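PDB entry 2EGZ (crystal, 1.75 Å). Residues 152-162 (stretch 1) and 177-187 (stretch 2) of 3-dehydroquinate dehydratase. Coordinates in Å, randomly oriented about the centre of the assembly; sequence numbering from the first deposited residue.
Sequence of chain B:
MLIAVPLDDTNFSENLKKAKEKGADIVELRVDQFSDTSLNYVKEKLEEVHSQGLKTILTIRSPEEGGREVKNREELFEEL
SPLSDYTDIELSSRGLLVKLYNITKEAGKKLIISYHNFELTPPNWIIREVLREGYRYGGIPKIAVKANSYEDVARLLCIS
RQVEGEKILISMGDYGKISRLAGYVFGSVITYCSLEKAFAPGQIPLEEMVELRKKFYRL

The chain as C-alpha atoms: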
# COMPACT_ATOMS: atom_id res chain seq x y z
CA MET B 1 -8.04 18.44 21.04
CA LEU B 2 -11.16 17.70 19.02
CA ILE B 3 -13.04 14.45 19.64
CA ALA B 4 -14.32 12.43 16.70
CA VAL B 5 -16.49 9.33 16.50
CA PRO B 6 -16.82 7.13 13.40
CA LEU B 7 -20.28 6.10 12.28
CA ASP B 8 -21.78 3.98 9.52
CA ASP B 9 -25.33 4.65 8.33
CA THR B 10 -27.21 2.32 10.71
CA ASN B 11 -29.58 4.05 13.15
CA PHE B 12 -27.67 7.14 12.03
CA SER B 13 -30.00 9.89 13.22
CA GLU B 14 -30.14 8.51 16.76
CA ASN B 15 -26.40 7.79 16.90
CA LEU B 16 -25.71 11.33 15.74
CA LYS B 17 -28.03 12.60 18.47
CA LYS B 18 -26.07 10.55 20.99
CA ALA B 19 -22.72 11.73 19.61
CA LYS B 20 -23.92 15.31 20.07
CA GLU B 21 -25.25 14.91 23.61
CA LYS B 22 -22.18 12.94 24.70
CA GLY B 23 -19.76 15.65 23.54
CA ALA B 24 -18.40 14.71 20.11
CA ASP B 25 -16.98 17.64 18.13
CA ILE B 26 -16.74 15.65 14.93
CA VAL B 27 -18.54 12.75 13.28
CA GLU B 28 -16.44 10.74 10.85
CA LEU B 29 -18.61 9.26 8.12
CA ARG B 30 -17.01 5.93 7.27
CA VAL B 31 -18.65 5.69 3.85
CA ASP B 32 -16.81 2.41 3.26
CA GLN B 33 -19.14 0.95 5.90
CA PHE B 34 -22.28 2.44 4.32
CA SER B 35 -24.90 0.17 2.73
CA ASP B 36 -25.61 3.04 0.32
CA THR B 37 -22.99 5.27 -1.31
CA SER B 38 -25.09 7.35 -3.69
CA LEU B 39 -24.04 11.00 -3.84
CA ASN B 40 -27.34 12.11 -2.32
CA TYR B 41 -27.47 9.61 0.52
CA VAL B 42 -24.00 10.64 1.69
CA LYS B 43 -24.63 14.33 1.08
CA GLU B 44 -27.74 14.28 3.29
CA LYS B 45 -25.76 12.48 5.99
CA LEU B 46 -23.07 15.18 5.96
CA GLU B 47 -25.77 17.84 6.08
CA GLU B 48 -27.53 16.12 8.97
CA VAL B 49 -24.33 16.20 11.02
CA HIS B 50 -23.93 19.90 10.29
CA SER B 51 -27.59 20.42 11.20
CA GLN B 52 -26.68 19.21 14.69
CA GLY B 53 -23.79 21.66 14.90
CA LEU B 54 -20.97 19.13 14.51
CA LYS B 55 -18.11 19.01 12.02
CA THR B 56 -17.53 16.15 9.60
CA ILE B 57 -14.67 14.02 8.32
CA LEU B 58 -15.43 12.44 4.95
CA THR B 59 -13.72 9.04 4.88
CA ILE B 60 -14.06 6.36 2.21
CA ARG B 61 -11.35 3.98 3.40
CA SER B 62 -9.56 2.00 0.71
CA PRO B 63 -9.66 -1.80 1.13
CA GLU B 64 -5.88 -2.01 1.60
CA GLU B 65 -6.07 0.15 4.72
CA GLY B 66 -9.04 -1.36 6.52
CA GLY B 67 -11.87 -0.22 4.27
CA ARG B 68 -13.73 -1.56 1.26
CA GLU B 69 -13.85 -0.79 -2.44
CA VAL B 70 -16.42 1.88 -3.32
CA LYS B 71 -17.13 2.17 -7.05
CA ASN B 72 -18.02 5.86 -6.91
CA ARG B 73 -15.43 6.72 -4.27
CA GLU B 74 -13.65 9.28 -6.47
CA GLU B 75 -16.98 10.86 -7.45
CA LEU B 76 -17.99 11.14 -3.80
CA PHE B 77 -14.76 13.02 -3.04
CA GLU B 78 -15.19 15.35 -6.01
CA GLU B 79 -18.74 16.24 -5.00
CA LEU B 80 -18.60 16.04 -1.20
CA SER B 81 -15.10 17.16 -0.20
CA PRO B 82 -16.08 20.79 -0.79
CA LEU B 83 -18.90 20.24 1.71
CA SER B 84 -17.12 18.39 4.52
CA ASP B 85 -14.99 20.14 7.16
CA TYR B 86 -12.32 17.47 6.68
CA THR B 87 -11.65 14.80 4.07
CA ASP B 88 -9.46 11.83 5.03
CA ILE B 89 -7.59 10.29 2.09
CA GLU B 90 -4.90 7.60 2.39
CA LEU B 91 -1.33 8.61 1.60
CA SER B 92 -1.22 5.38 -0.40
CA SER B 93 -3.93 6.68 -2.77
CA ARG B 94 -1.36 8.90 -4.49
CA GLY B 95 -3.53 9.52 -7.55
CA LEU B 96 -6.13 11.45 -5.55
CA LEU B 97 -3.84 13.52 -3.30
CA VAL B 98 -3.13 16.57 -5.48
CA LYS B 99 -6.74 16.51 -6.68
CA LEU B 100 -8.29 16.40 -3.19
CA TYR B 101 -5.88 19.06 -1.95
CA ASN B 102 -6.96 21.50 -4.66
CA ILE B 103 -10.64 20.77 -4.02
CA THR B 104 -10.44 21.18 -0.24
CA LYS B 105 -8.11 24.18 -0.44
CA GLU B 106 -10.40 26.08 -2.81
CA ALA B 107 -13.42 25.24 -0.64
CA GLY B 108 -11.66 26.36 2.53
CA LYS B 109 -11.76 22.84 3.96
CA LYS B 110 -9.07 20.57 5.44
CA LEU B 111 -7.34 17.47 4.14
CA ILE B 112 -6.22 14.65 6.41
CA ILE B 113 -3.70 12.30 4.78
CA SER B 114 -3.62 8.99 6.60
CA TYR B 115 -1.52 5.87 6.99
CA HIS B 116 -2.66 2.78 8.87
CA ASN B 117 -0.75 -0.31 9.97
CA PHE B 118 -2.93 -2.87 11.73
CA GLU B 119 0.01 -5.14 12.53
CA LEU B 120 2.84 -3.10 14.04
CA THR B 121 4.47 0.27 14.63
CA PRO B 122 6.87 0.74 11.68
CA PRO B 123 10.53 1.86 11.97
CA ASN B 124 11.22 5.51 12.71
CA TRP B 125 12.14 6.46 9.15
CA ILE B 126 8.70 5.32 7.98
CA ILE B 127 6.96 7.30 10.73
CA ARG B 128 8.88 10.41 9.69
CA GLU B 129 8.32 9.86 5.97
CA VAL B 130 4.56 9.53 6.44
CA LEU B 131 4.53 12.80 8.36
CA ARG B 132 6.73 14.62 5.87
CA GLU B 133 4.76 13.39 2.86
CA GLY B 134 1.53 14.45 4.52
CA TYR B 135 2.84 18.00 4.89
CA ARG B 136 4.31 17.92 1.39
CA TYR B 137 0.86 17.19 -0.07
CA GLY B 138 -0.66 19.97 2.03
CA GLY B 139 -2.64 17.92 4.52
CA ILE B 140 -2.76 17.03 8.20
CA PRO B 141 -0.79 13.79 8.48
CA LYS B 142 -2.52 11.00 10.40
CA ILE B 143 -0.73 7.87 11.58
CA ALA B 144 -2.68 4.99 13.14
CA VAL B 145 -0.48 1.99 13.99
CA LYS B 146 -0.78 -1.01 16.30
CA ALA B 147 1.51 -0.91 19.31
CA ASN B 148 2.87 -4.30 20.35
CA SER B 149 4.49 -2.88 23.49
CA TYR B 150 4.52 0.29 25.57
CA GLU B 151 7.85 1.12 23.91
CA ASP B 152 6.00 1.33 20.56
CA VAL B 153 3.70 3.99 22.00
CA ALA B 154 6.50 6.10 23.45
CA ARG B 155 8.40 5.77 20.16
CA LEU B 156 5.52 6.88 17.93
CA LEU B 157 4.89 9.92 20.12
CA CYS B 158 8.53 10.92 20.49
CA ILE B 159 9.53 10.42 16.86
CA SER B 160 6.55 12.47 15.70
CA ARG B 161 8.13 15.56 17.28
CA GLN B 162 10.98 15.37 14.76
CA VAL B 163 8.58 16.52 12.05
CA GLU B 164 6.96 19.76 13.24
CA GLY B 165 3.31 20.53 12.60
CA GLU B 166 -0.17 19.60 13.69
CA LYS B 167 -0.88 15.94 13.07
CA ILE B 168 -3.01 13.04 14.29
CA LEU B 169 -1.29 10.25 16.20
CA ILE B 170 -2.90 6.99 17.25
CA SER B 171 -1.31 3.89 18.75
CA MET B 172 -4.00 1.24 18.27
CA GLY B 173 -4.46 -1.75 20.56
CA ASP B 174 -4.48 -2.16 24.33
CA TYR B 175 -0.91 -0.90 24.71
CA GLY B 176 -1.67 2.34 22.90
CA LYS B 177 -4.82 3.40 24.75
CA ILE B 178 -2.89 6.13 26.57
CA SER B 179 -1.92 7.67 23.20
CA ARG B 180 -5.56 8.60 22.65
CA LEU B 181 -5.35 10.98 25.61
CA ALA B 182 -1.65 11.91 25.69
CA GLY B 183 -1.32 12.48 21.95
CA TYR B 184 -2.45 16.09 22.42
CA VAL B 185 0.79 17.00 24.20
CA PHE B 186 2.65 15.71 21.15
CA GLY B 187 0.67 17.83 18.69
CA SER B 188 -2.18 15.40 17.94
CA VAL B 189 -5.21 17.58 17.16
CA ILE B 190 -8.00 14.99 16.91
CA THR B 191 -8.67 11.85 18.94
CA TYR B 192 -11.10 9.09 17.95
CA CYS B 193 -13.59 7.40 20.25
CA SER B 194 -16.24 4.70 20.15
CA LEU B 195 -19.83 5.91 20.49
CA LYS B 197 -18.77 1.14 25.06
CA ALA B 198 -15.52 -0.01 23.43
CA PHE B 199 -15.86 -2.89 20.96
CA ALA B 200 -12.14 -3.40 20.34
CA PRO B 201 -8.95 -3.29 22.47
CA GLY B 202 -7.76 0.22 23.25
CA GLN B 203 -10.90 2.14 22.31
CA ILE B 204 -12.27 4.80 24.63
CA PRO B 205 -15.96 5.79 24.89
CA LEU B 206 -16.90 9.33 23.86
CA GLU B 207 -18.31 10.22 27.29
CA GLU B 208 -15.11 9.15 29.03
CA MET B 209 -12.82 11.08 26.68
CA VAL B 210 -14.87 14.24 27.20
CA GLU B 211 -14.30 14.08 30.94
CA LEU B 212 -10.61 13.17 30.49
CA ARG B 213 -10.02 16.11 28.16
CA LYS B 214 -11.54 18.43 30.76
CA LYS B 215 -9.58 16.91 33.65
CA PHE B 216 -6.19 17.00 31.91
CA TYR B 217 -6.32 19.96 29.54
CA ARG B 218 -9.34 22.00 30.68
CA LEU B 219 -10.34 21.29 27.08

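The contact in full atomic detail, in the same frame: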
# COMPACT_ATOMS: atom_id res chain seq x y z
N ASP B 152 6.51 0.92 21.88
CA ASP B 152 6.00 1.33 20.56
C ASP B 152 5.19 2.61 20.66
O ASP B 152 5.16 3.41 19.72
CB ASP B 152 5.10 0.24 19.95
CG ASP B 152 5.88 -0.89 19.30
OD1 ASP B 152 7.07 -0.69 18.97
OD2 ASP B 152 5.29 -1.97 19.10
N VAL B 153 4.51 2.80 21.79
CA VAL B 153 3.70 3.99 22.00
C VAL B 153 4.62 5.18 22.22
O VAL B 153 4.49 6.20 21.55
CB VAL B 153 2.79 3.84 23.24
CG1 VAL B 153 1.89 5.06 23.38
CG2 VAL B 153 1.96 2.57 23.12
N ALA B 154 5.55 5.04 23.15
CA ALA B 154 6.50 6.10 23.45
C ALA B 154 7.25 6.51 22.18
O ALA B 154 7.44 7.70 21.92
CB ALA B 154 7.48 5.62 24.52
N ARG B 155 7.65 5.52 21.39
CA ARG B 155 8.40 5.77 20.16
C ARG B 155 7.60 6.57 19.14
O ARG B 155 8.09 7.56 18.59
CB ARG B 155 8.86 4.43 19.56
CG ARG B 155 9.88 4.56 18.43
CD ARG B 155 10.62 3.23 18.23
NE ARG B 155 9.72 2.14 17.85
CZ ARG B 155 9.18 1.98 16.64
NH1 ARG B 155 8.37 0.96 16.40
NH2 ARG B 155 9.46 2.85 15.67
N LEU B 156 6.36 6.16 18.88
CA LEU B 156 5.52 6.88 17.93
C LEU B 156 5.37 8.33 18.34
O LEU B 156 5.52 9.25 17.53
CB LEU B 156 4.13 6.24 17.84
CG LEU B 156 3.11 7.05 17.01
CD1 LEU B 156 3.56 7.09 15.55
CD2 LEU B 156 1.72 6.42 17.12
N LEU B 157 5.08 8.56 19.62
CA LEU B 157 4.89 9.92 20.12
C LEU B 157 6.15 10.76 20.06
O LEU B 157 6.12 11.91 19.62
CB LEU B 157 4.35 9.87 21.55
CG LEU B 157 2.97 9.22 21.69
CD1 LEU B 157 2.63 8.99 23.15
CD2 LEU B 157 1.92 10.12 21.03
N CYS B 158 7.27 10.19 20.49
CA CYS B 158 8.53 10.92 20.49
C CYS B 158 9.09 11.21 19.11
O CYS B 158 9.60 12.30 18.86
CB CYS B 158 9.56 10.16 21.32
SG CYS B 158 9.10 10.13 23.06
N ILE B 159 9.00 10.23 18.21
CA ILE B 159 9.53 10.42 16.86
C ILE B 159 8.70 11.44 16.08
O ILE B 159 9.23 12.16 15.23
CB ILE B 159 9.55 9.08 16.10
CG1 ILE B 159 10.55 8.13 16.78
CG2 ILE B 159 9.93 9.30 14.64
CD1 ILE B 159 11.97 8.62 16.80
N SER B 160 7.41 11.53 16.39
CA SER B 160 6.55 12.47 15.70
C SER B 160 6.98 13.92 15.90
O SER B 160 6.70 14.77 15.06
CB SER B 160 5.09 12.30 16.15
OG SER B 160 4.88 12.91 17.41
N ARG B 161 7.67 14.20 17.00
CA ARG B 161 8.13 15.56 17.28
C ARG B 161 9.25 16.02 16.35
O ARG B 161 9.54 17.21 16.24
CB ARG B 161 8.61 15.68 18.73
CG ARG B 161 7.54 15.37 19.76
CD ARG B 161 8.08 15.42 21.19
NE ARG B 161 8.47 16.77 21.59
CZ ARG B 161 9.71 17.12 21.91
NH1 ARG B 161 10.69 16.23 21.86
NH2 ARG B 161 9.97 18.37 22.28
N GLN B 162 9.88 15.06 15.68
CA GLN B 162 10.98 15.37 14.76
C GLN B 162 10.50 15.96 13.44
O GLN B 162 11.29 16.43 12.61
CB GLN B 162 11.81 14.10 14.54
CG GLN B 162 12.21 13.47 15.87
CD GLN B 162 13.11 12.27 15.73
OE1 GLN B 162 13.06 11.55 14.74
NE2 GLN B 162 13.93 12.03 16.75
N LYS B 177 -3.69 2.64 24.24
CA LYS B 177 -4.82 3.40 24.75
C LYS B 177 -4.43 4.79 25.27
O LYS B 177 -5.11 5.78 24.99
CB LYS B 177 -5.52 2.61 25.86
CG LYS B 177 -6.90 3.15 26.23
CD LYS B 177 -7.64 2.20 27.16
CE LYS B 177 -9.08 2.66 27.38
NZ LYS B 177 -9.82 1.75 28.30
N ILE B 178 -3.34 4.86 26.02
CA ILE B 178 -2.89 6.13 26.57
C ILE B 178 -2.59 7.18 25.49
O ILE B 178 -2.70 8.38 25.75
CB ILE B 178 -1.62 5.93 27.45
CG1 ILE B 178 -1.23 7.25 28.13
CG2 ILE B 178 -0.47 5.42 26.60
CD1 ILE B 178 -2.32 7.85 28.98
N SER B 179 -2.23 6.73 24.29
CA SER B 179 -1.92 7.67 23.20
C SER B 179 -3.15 8.46 22.78
O SER B 179 -3.03 9.55 22.22
CB SER B 179 -1.37 6.92 21.98
OG SER B 179 -2.40 6.23 21.29
N ARG B 180 -4.33 7.92 23.04
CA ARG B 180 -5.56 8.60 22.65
C ARG B 180 -5.79 9.84 23.51
O ARG B 180 -6.47 10.78 23.09
CB ARG B 180 -6.74 7.63 22.75
CG ARG B 180 -6.60 6.45 21.80
CD ARG B 180 -7.81 5.53 21.83
NE ARG B 180 -7.65 4.39 20.94
CZ ARG B 180 -7.89 4.41 19.63
NH1 ARG B 180 -8.32 5.52 19.04
NH2 ARG B 180 -7.68 3.32 18.91
N LEU B 181 -5.22 9.84 24.71
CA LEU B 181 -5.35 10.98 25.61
C LEU B 181 -4.09 11.85 25.59
O LEU B 181 -4.18 13.08 25.50
CB LEU B 181 -5.61 10.50 27.04
CG LEU B 181 -5.59 11.58 28.12
CD1 LEU B 181 -6.68 12.60 27.83
CD2 LEU B 181 -5.82 10.95 29.48
N ALA B 182 -2.93 11.20 25.65
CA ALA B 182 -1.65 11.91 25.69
C ALA B 182 -1.16 12.48 24.36
O ALA B 182 -0.26 13.32 24.33
CB ALA B 182 -0.58 10.98 26.28
N GLY B 183 -1.74 12.01 23.26
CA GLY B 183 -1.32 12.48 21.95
C GLY B 183 -1.35 13.99 21.81
O GLY B 183 -0.50 14.57 21.12
N TYR B 184 -2.31 14.64 22.47
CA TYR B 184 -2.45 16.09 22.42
C TYR B 184 -1.16 16.85 22.74
O TYR B 184 -0.81 17.83 22.07
CB TYR B 184 -3.54 16.53 23.40
CG TYR B 184 -3.85 18.01 23.35
CD1 TYR B 184 -4.28 18.61 22.17
CD2 TYR B 184 -3.73 18.81 24.49
CE1 TYR B 184 -4.59 19.97 22.12
CE2 TYR B 184 -4.03 20.17 24.46
CZ TYR B 184 -4.46 20.74 23.27
OH TYR B 184 -4.75 22.09 23.22
N VAL B 185 -0.46 16.38 23.77
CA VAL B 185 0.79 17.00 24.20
C VAL B 185 1.87 16.89 23.14
O VAL B 185 2.84 17.66 23.13
CB VAL B 185 1.24 16.36 25.54
CG1 VAL B 185 2.72 16.51 25.75
CG2 VAL B 185 0.47 17.01 26.68
N PHE B 186 1.70 15.93 22.23
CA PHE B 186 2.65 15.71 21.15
C PHE B 186 2.15 16.29 19.82
O PHE B 186 2.63 15.92 18.75
CB PHE B 186 2.92 14.22 21.02
CG PHE B 186 3.61 13.63 22.21
CD1 PHE B 186 5.00 13.63 22.30
CD2 PHE B 186 2.88 13.10 23.26
CE1 PHE B 186 5.64 13.13 23.42
CE2 PHE B 186 3.51 12.59 24.39
CZ PHE B 186 4.90 12.60 24.46
N GLY B 187 1.19 17.21 19.89
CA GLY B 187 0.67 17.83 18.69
C GLY B 187 -0.49 17.15 17.98
O GLY B 187 -0.87 17.57 16.88
O HOH W 1 4.68 15.53 17.13

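No direct hydrogen bond joins these two stretches; their polar link is a single water. Water 1 donates to Ser 160 OG at 2.6 Å and to Phe 186 O at 2.6 Å. The two protein oxygens, Ser 160 OG and Phe 186 O, stand 4.0 Å apart, too far for a direct bond, and the water fills that gap. Both protons of the water are spent in this bridge. Ser 160 OG accepts from the water and donates its own proton within stretch 1, to Leu 157 O at 2.7 Å. Its chi1 of 78° (p) suits this bond, which folds the hydroxyl back onto the helix backbone.

The rest of the contact is mostly apolar and centres on Phe 186. This residue gives up more area to the other stretch than any other here, 110 Å². Its CA-to-CB bond points toward stretch 1, and its chi1 is m. Leu 157 covers one face of the ring. Leu 157 CB lies 3.7 Å from the centroid of the Phe 186 ring and only 4° off the ring normal, so it sits almost exactly above the centre. This is a CH-pi contact. Leu 157 also packs its side chain against the ring, with Leu 157 CD2 3.8 Å from Phe 186 CD2. Leu 157 O comes to 3.4 Å from Phe 186 CD1. The aliphatic part of Arg 161 borders the ring near its plane, with Arg 161 CD 3.7 Å from Phe 186 CD1. Arg 161 thus meets the ring edge with a methylene group.

Leu 157 CD2 lies 4.1 Å from Gly 183 CA. Gly 183 has no side chain, and a CB modelled there would clash with Ser 179 O at 2.8 Å, within its own stretch. Gly 183 N donates to that same Ser 179 O at 3.0 Å.

One helical turn before Leu 157, Val 153 makes the other apolar patch. Like that of Leu 157, its CA-to-CB bond points toward stretch 2. Val 153 CG1 is 4.0 Å from Ile 178 CG2 and 4.0 Å from Ser 179 CB.

Val 153 CA is 6.8 Å from Ser 179 CA, and Leu 157 CA is 6.3 Å from Phe 186 CA. Val 153 and Leu 157 are four residues apart in the helix, so their side chains lie on the same side; Leu 157 N donates to Val 153 O at 3.1 Å. Together the two stretches bury 374 Å².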